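Local coordinates for dual specificity protein phosphatase 8 (Homo sapiens, PDB 4JMK) that probably removes phosphate from tyrosine, serine and threonine residues of proteins and so restrains mitogen-activated protein kinases, at residues Tyr31-Ser36 / Arg49-Pro54; Cys60-Pro65 / Leu132-Glu137. The protein carries 1 engineered substitution. All blocks are in the same frame, centred on the assembly; numbering follows the deposited sequence.

Interaction 1. Residues Tyr31-Ser36 / Arg49-Pro54; sequences YVLNAS and RFMRVP
Tyr-31 to Asn-34 and Phe-50 to Arg-52 pair as neighbouring parallel strands of the dual specificity phosphatase domain, with 50-52 at one edge of the sheet, and the segments stay in step from Tyr-31 beside Arg-49 to Ser-36 beside Pro-54. Four backbone bonds zip them: Val-32 N to Arg-49 O, Met-51 N to Val-32 O, Asn-34 N to Met-51 O at 2.9 Å, and Val-53 N to Asn-34 O. Leu-33 and Met-51 share one face, their side chains side by side and pointing the same way. Leu-33 CD1 touches Met-51 CG at 3.6 Å and also lies 4.0 Å from Val-53 CG2; helix 67-79 packs against this face. On the face of Val-32 and Asn-34, Asn-34 CB lies 3.7 Å from Phe-50 CE1, while its ND2 sits at the ring edge. At the start of the pair, Arg-49 CG stands over the centre of the Tyr-31 ring in a CH-pi contact, 3.9 Å from the centroid. A water joins Tyr-31 OH to Arg-49 NH2, the latter bond weak. At the other end a bend at chi3 (-59°) swings Arg-52 NE off the line of the extended chain; NH1 then bonds Ser-36 O at 2.9 Å, the oxygen in the guanidinium plane but the donor well above the carbonyl plane. Ser-36 OG gives a 2.7 Å bond to a lone pair of Asn-34 OD1, which, with the ND2 bond to Cys-39 O, helps fix the turn of that amide. Cys-39 O also accepts from Arg-52 NH2, drawing the loop after 31-36 onto both segments. Ala-35 lies close to Ser-88, the engineered replacement at the predicted nucleophile position. Such a parallel pair, leading toward the catalytic site, is typical of the protein-tyrosine phosphatase fold.

Interaction 2. Residues Cys60-Pro65 / Leu132-Glu137; sequences CEKLLP and LGQLLE
Gln-134 reaches out from helix 129-148 and sets its amide against the backbone of Glu-61 to Leu-64, where one side chain takes up two N-H groups and one carbonyl of the loop. Its CG is anti to the carbonyl carbon (chi1 -68°) and the chain runs extended beyond it, carrying CD away from the helix. The carboxamide then works at both ends. NE2 donates to Glu-61 O at 2.9 Å, the acceptor lying close to the amide plane and the donor in the plane of the Glu-61 carbonyl. OE1 receives Leu-63 N at 2.6 Å on a lone pair, in a bond of 164° at the hydrogen, and a weak bond from Leu-64 N at 3.1 Å. Asn-130 of the same helix strengthens the grip: its ND2 also donates to Glu-61 O, and its OD1 accepts from Gln-134 NE2, which helps hold the amide in its orientation.

Beside these bonds, the Leu-64 side chain crosses that of Gln-134 at a slant. Leu-64 CG lies 4.0 Å from Gln-134 CB, and Leu-64 CD1 lies 4.0 Å from Glu-137 CB. The carboxylate of Glu-137 leads away from the loop to a salt bridge with Arg-140. The polar part of the contact thus rests on directional bonds of a neutral amide to backbone groups, supplemented by Leu-64 packing, and no charged pair crosses it.

Overall arrangement
Read from the N terminus, after strands 4-7 and 10-13 and two short helices, the chain runs through strand 29-34 and the loop after it, then returns in strand 50-52, so interaction 1 closes a short parallel connection without helix or strand between its segments. Interaction 2 opens only afterwards: 60-65 leads into helix 67-79 and, 67 residues on, meets helix 129-148, closing a long loop that holds strand 83-87 and helices 94-107 and 111-121. The contacts thus stand in series, neither nested nor crossed. Their centres lie about 18 Å apart, yet they touch where Val-53 CG1 packs on Leu-63 CD1 at 4.2 Å. Together they tie the edge strand 50-52, through the 60-65 loop, to the last helix.

Interaction 1. Residues Tyr31-Ser36 / Arg49-Pro54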
ATOM      1  N   TYR A  31      -6.397  -1.385  11.322  1.00 14.42           N
ATOM      2  CA  TYR A  31      -5.065  -1.784  10.847  1.00 10.19           C
ATOM      3  C   TYR A  31      -4.381  -0.632  10.113  1.00 14.48           C
ATOM      4  O   TYR A  31      -5.031   0.087   9.344  1.00 14.59           O
ATOM      5  CB  TYR A  31      -5.181  -2.935   9.845  1.00 13.74           C
ATOM      6  CG  TYR A  31      -5.367  -4.306  10.448  1.00 17.84           C
ATOM      7  CD1 TYR A  31      -6.576  -4.684  11.009  1.00 20.68           C
ATOM      8  CD2 TYR A  31      -4.339  -5.235  10.416  1.00 20.14           C
ATOM      9  CE1 TYR A  31      -6.750  -5.948  11.533  1.00 28.46           C
ATOM     10  CE2 TYR A  31      -4.501  -6.499  10.937  1.00 23.56           C
ATOM     11  CZ  TYR A  31      -5.705  -6.848  11.494  1.00 29.28           C
ATOM     12  OH  TYR A  31      -5.868  -8.108  12.014  1.00 32.83           O
ATOM     13  N   VAL A  32      -3.075  -0.501  10.317  1.00 14.65           N
ATOM     14  CA  VAL A  32      -2.281   0.565   9.689  1.00 15.69           C
ATOM     15  C   VAL A  32      -0.968   0.042   9.116  1.00 16.44           C
ATOM     16  O   VAL A  32      -0.168  -0.595   9.826  1.00 17.72           O
ATOM     17  CB  VAL A  32      -1.943   1.695  10.682  1.00 11.50           C
ATOM     18  CG1 VAL A  32      -0.940   2.701  10.036  1.00 12.26           C
ATOM     19  CG2 VAL A  32      -3.217   2.426  11.119  1.00 14.67           C
ATOM     20  N   LEU A  33      -0.753   0.317   7.830  1.00 16.05           N
ATOM     21  CA  LEU A  33       0.524   0.056   7.173  1.00 16.52           C
ATOM     22  C   LEU A  33       1.174   1.404   6.894  1.00 20.16           C
ATOM     23  O   LEU A  33       0.688   2.182   6.073  1.00 15.56           O
ATOM     24  CB  LEU A  33       0.310  -0.721   5.867  1.00 14.23           C
ATOM     25  CG  LEU A  33       1.544  -1.217   5.117  1.00 19.67           C
ATOM     26  CD1 LEU A  33       2.465  -1.946   6.018  1.00 23.80           C
ATOM     27  CD2 LEU A  33       1.120  -2.138   3.956  1.00 19.56           C
ATOM     28  N   ASN A  34       2.266   1.671   7.598  1.00 14.83           N
ATOM     29  CA  ASN A  34       2.924   2.973   7.616  1.00 13.06           C
ATOM     30  C   ASN A  34       4.195   2.873   6.791  1.00 17.09           C
ATOM     31  O   ASN A  34       5.175   2.247   7.223  1.00 19.99           O
ATOM     32  CB  ASN A  34       3.253   3.293   9.075  1.00 16.82           C
ATOM     33  CG  ASN A  34       3.965   4.618   9.261  1.00 23.97           C
ATOM     34  OD1 ASN A  34       4.634   5.126   8.362  1.00 20.94           O
ATOM     35  ND2 ASN A  34       3.862   5.161  10.468  1.00 22.84           N
ATOM     36  N   ALA A  35       4.179   3.478   5.602  1.00 17.07           N
ATOM     37  CA  ALA A  35       5.317   3.393   4.690  1.00 17.43           C
ATOM     38  C   ALA A  35       6.158   4.646   4.827  1.00 22.48           C
ATOM     39  O   ALA A  35       6.073   5.550   3.996  1.00 24.23           O
ATOM     40  CB  ALA A  35       4.835   3.234   3.252  1.00 19.08           C
ATOM     41  N   SER A  36       6.950   4.708   5.895  1.00 20.47           N
ATOM     42  CA  SER A  36       7.779   5.876   6.183  1.00 21.72           C
ATOM     43  C   SER A  36       8.708   5.566   7.343  1.00 24.39           C
ATOM     44  O   SER A  36       8.492   4.589   8.062  1.00 18.86           O
ATOM     45  CB  SER A  36       6.904   7.058   6.586  1.00 27.44           C
ATOM     46  OG  SER A  36       6.546   6.940   7.958  1.00 24.00           O
ATOM     47  N   ARG A  49      -1.716  -4.748  15.086  1.00 19.65           N
ATOM     48  CA  ARG A  49      -2.410  -4.338  13.871  1.00 19.62           C
ATOM     49  C   ARG A  49      -1.640  -3.225  13.152  1.00 20.33           C
ATOM     50  O   ARG A  49      -2.213  -2.433  12.400  1.00 16.84           O
ATOM     51  CB  ARG A  49      -3.829  -3.887  14.215  1.00 18.42           C
ATOM     52  CG  ARG A  49      -4.705  -5.035  14.744  1.00 22.31           C
ATOM     53  CD  ARG A  49      -5.981  -4.504  15.367  1.00 28.03           C
ATOM     54  NE  ARG A  49      -6.951  -5.553  15.663  1.00 30.37           N
ATOM     55  CZ  ARG A  49      -6.935  -6.324  16.750  1.00 48.95           C
ATOM     56  NH1 ARG A  49      -5.974  -6.194  17.666  1.00 38.98           N
ATOM     57  NH2 ARG A  49      -7.882  -7.242  16.913  1.00 54.41           N
ATOM     58  N   PHE A  50      -0.335  -3.186  13.385  1.00 18.61           N
ATOM     59  CA  PHE A  50       0.503  -2.130  12.831  1.00 22.60           C
ATOM     60  C   PHE A  50       1.726  -2.715  12.155  1.00 21.69           C
ATOM     61  O   PHE A  50       2.354  -3.620  12.698  1.00 21.91           O
ATOM     62  CB  PHE A  50       0.971  -1.195  13.950  1.00 20.88           C
ATOM     63  CG  PHE A  50       1.913  -0.114  13.478  1.00 18.79           C
ATOM     64  CD1 PHE A  50       1.420   1.019  12.826  1.00 16.62           C
ATOM     65  CD2 PHE A  50       3.285  -0.238  13.662  1.00 19.73           C
ATOM     66  CE1 PHE A  50       2.279   2.011  12.387  1.00 18.10           C
ATOM     67  CE2 PHE A  50       4.152   0.759  13.225  1.00 23.48           C
ATOM     68  CZ  PHE A  50       3.645   1.880  12.585  1.00 18.19           C
ATOM     69  N   MET A  51       2.080  -2.183  10.989  1.00 15.54           N
ATOM     70  CA  MET A  51       3.317  -2.587  10.320  1.00 17.27           C
ATOM     71  C   MET A  51       3.994  -1.377   9.709  1.00 16.62           C
ATOM     72  O   MET A  51       3.341  -0.573   9.043  1.00 20.68           O
ATOM     73  CB  MET A  51       3.034  -3.613   9.221  1.00 18.39           C
ATOM     74  CG  MET A  51       4.276  -3.941   8.379  1.00 19.87           C
ATOM     75  SD  MET A  51       3.907  -5.086   7.035  1.00 27.36           S
ATOM     76  CE  MET A  51       5.442  -4.999   6.093  1.00 22.00           C
ATOM     77  N   ARG A  52       5.298  -1.240   9.935  1.00 20.30           N
ATOM     78  CA  ARG A  52       6.069  -0.165   9.306  1.00 16.80           C
ATOM     79  C   ARG A  52       6.876  -0.702   8.123  1.00 18.39           C
ATOM     80  O   ARG A  52       7.484  -1.767   8.223  1.00 21.04           O
ATOM     81  CB  ARG A  52       7.024   0.489  10.316  1.00 19.27           C
ATOM     82  CG  ARG A  52       7.835   1.669   9.728  1.00 24.24           C
ATOM     83  CD  ARG A  52       8.668   2.433  10.783  1.00 20.38           C
ATOM     84  NE  ARG A  52       7.851   3.004  11.856  1.00 23.48           N
ATOM     85  CZ  ARG A  52       7.215   4.175  11.786  1.00 22.91           C
ATOM     86  NH1 ARG A  52       7.290   4.926  10.687  1.00 20.24           N
ATOM     87  NH2 ARG A  52       6.508   4.605  12.820  1.00 22.02           N
ATOM     88  N   VAL A  53       6.852   0.029   7.009  1.00 17.93           N
ATOM     89  CA  VAL A  53       7.809  -0.170   5.914  1.00 20.82           C
ATOM     90  C   VAL A  53       8.741   1.037   5.944  1.00 19.46           C
ATOM     91  O   VAL A  53       8.379   2.123   5.474  1.00 16.97           O
ATOM     92  CB  VAL A  53       7.115  -0.252   4.548  1.00 22.14           C
ATOM     93  CG1 VAL A  53       8.158  -0.402   3.425  1.00 22.24           C
ATOM     94  CG2 VAL A  53       6.158  -1.413   4.531  1.00 23.21           C
ATOM     95  N   PRO A  54       9.931   0.860   6.539  1.00 25.34           N
ATOM     96  CA  PRO A  54      10.811   1.977   6.891  1.00 24.31           C
ATOM     97  C   PRO A  54      11.567   2.532   5.685  1.00 29.34           C
ATOM     98  O   PRO A  54      12.760   2.271   5.526  1.00 30.28           O
ATOM     99  CB  PRO A  54      11.774   1.345   7.904  1.00 29.83           C
ATOM    100  CG  PRO A  54      11.877  -0.085   7.471  1.00 29.27           C
ATOM    101  CD  PRO A  54      10.508  -0.445   6.918  1.00 21.39           C
TER
HETATM  102  O   HOH W   1      -8.147  -8.645  14.070  1.00 40.82           O

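Interaction 2. Residues Cys60-Pro65 / Leu132-Glu137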
ATOM      1  N   CYS A  60      16.508   6.702  -4.824  1.00 36.25           N
ATOM      2  CA  CYS A  60      17.398   5.573  -4.574  1.00 37.42           C
ATOM      3  C   CYS A  60      16.866   4.601  -3.528  1.00 36.38           C
ATOM      4  O   CYS A  60      17.448   3.533  -3.324  1.00 42.02           O
ATOM      5  CB  CYS A  60      18.786   6.076  -4.169  1.00 46.66           C
ATOM      6  SG  CYS A  60      19.477   7.273  -5.318  1.00 60.37           S
ATOM      7  N   GLU A  61      15.773   4.963  -2.861  1.00 30.45           N
ATOM      8  CA  GLU A  61      15.212   4.092  -1.843  1.00 32.98           C
ATOM      9  C   GLU A  61      14.646   2.832  -2.483  1.00 35.42           C
ATOM     10  O   GLU A  61      14.205   2.817  -3.637  1.00 29.13           O
ATOM     11  CB  GLU A  61      14.138   4.810  -1.025  1.00 39.15           C
ATOM     12  CG  GLU A  61      13.543   3.984   0.101  1.00 45.11           C
ATOM     13  CD  GLU A  61      14.497   3.783   1.263  1.00 47.20           C
ATOM     14  OE1 GLU A  61      14.468   4.612   2.192  1.00 42.48           O
ATOM     15  OE2 GLU A  61      15.267   2.797   1.259  1.00 56.41           O
ATOM     16  N   LYS A  62      14.651   1.764  -1.707  1.00 35.30           N
ATOM     17  CA  LYS A  62      14.343   0.466  -2.245  1.00 28.35           C
ATOM     18  C   LYS A  62      13.099  -0.142  -1.546  1.00 34.17           C
ATOM     19  O   LYS A  62      13.087  -0.373  -0.324  1.00 27.13           O
ATOM     20  CB  LYS A  62      15.617  -0.368  -2.132  1.00 42.42           C
ATOM     21  CG  LYS A  62      15.771  -1.464  -3.150  1.00 58.42           C
ATOM     22  CD  LYS A  62      16.343  -2.689  -2.444  1.00 69.85           C
ATOM     23  CE  LYS A  62      15.720  -2.822  -1.051  1.00 78.14           C
ATOM     24  NZ  LYS A  62      14.229  -2.619  -1.031  1.00 82.70           N
ATOM     25  N   LEU A  63      12.041  -0.367  -2.318  1.00 22.10           N
ATOM     26  CA  LEU A  63      10.741  -0.772  -1.785  1.00 21.66           C
ATOM     27  C   LEU A  63      10.481  -2.254  -2.103  1.00 20.48           C
ATOM     28  O   LEU A  63       9.663  -2.907  -1.452  1.00 27.51           O
ATOM     29  CB  LEU A  63       9.655   0.104  -2.430  1.00 29.71           C
ATOM     30  CG  LEU A  63       8.161  -0.166  -2.234  1.00 34.95           C
ATOM     31  CD1 LEU A  63       7.803  -0.288  -0.765  1.00 28.08           C
ATOM     32  CD2 LEU A  63       7.329   0.936  -2.893  1.00 33.73           C
ATOM     33  N   LEU A  64      11.178  -2.779  -3.107  1.00 26.40           N
ATOM     34  CA  LEU A  64      10.900  -4.119  -3.664  1.00 26.01           C
ATOM     35  C   LEU A  64      10.682  -5.325  -2.711  1.00 20.96           C
ATOM     36  O   LEU A  64       9.646  -6.021  -2.825  1.00 28.51           O
ATOM     37  CB  LEU A  64      11.926  -4.490  -4.743  1.00 30.12           C
ATOM     38  CG  LEU A  64      11.441  -4.530  -6.185  1.00 32.55           C
ATOM     39  CD1 LEU A  64      12.612  -4.834  -7.114  1.00 39.66           C
ATOM     40  CD2 LEU A  64      10.341  -5.567  -6.346  1.00 22.25           C
ATOM     41  N   PRO A  65      11.632  -5.580  -1.775  1.00 30.05           N
ATOM     42  CA  PRO A  65      11.560  -6.692  -0.830  1.00 32.69           C
ATOM     43  C   PRO A  65      10.614  -6.443   0.297  1.00 25.22           C
ATOM     44  O   PRO A  65      10.546  -7.297   1.168  1.00 27.14           O
ATOM     45  CB  PRO A  65      12.958  -6.729  -0.225  1.00 38.00           C
ATOM     46  CG  PRO A  65      13.350  -5.331  -0.246  1.00 35.54           C
ATOM     47  CD  PRO A  65      12.894  -4.883  -1.593  1.00 32.89           C
ATOM     48  N   LEU A 132       7.924   3.581  -9.264  1.00 14.46           N
ATOM     49  CA  LEU A 132       7.182   3.041 -10.404  1.00 16.31           C
ATOM     50  C   LEU A 132       7.985   1.960 -11.154  1.00 16.80           C
ATOM     51  O   LEU A 132       7.432   0.939 -11.574  1.00 16.81           O
ATOM     52  CB  LEU A 132       6.758   4.171 -11.358  1.00 18.36           C
ATOM     53  CG  LEU A 132       5.628   5.079 -10.884  1.00 19.76           C
ATOM     54  CD1 LEU A 132       5.357   6.164 -11.915  1.00 17.77           C
ATOM     55  CD2 LEU A 132       4.366   4.248 -10.621  1.00 21.09           C
ATOM     56  N   GLY A 133       9.291   2.177 -11.306  1.00 17.53           N
ATOM     57  CA  GLY A 133      10.147   1.178 -11.929  1.00 15.10           C
ATOM     58  C   GLY A 133      10.240  -0.113 -11.125  1.00 15.36           C
ATOM     59  O   GLY A 133      10.287  -1.208 -11.697  1.00 16.49           O
ATOM     60  N   GLN A 134      10.274   0.005  -9.798  1.00 19.00           N
ATOM     61  CA  GLN A 134      10.270  -1.179  -8.940  1.00 16.92           C
ATOM     62  C   GLN A 134       8.974  -1.974  -9.091  1.00 16.72           C
ATOM     63  O   GLN A 134       8.988  -3.199  -9.002  1.00 16.26           O
ATOM     64  CB  GLN A 134      10.574  -0.796  -7.484  1.00 15.03           C
ATOM     65  CG  GLN A 134      12.013  -0.301  -7.304  1.00 21.80           C
ATOM     66  CD  GLN A 134      12.306   0.251  -5.917  1.00 24.61           C
ATOM     67  OE1 GLN A 134      11.945  -0.350  -4.903  1.00 30.83           O
ATOM     68  NE2 GLN A 134      12.979   1.401  -5.867  1.00 27.25           N
ATOM     69  N   LEU A 135       7.857  -1.296  -9.364  1.00 16.07           N
ATOM     70  CA  LEU A 135       6.625  -1.996  -9.757  1.00 15.47           C
ATOM     71  C   LEU A 135       6.790  -2.840 -11.018  1.00 18.37           C
ATOM     72  O   LEU A 135       6.303  -3.976 -11.086  1.00 18.59           O
ATOM     73  CB  LEU A 135       5.484  -1.002 -10.002  1.00 20.27           C
ATOM     74  CG  LEU A 135       4.866  -0.273  -8.830  1.00 29.54           C
ATOM     75  CD1 LEU A 135       3.742   0.615  -9.347  1.00 31.01           C
ATOM     76  CD2 LEU A 135       4.343  -1.292  -7.827  1.00 36.26           C
ATOM     77  N   LEU A 136       7.431  -2.281 -12.040  1.00 15.75           N
ATOM     78  CA  LEU A 136       7.730  -3.059 -13.241  1.00 18.81           C
ATOM     79  C   LEU A 136       8.527  -4.314 -12.907  1.00 17.96           C
ATOM     80  O   LEU A 136       8.225  -5.395 -13.425  1.00 21.59           O
ATOM     81  CB  LEU A 136       8.516  -2.242 -14.274  1.00 20.52           C
ATOM     82  CG  LEU A 136       7.765  -1.540 -15.398  1.00 31.12           C
ATOM     83  CD1 LEU A 136       8.672  -1.283 -16.613  1.00 18.31           C
ATOM     84  CD2 LEU A 136       6.552  -2.327 -15.803  1.00 30.93           C
ATOM     85  N   GLU A 137       9.560  -4.171 -12.077  1.00 18.06           N
ATOM     86  CA  GLU A 137      10.418  -5.314 -11.729  1.00 18.88           C
ATOM     87  C   GLU A 137       9.649  -6.318 -10.890  1.00 21.24           C
ATOM     88  O   GLU A 137       9.863  -7.521 -11.007  1.00 18.93           O
ATOM     89  CB  GLU A 137      11.669  -4.875 -10.960  1.00 22.50           C
ATOM     90  CG  GLU A 137      12.938  -4.775 -11.794  1.00 43.47           C
ATOM     91  CD  GLU A 137      13.194  -6.007 -12.630  1.00 42.29           C
ATOM     92  OE1 GLU A 137      12.917  -5.955 -13.838  1.00 45.71           O
ATOM     93  OE2 GLU A 137      13.672  -7.029 -12.094  1.00 45.54           O
TER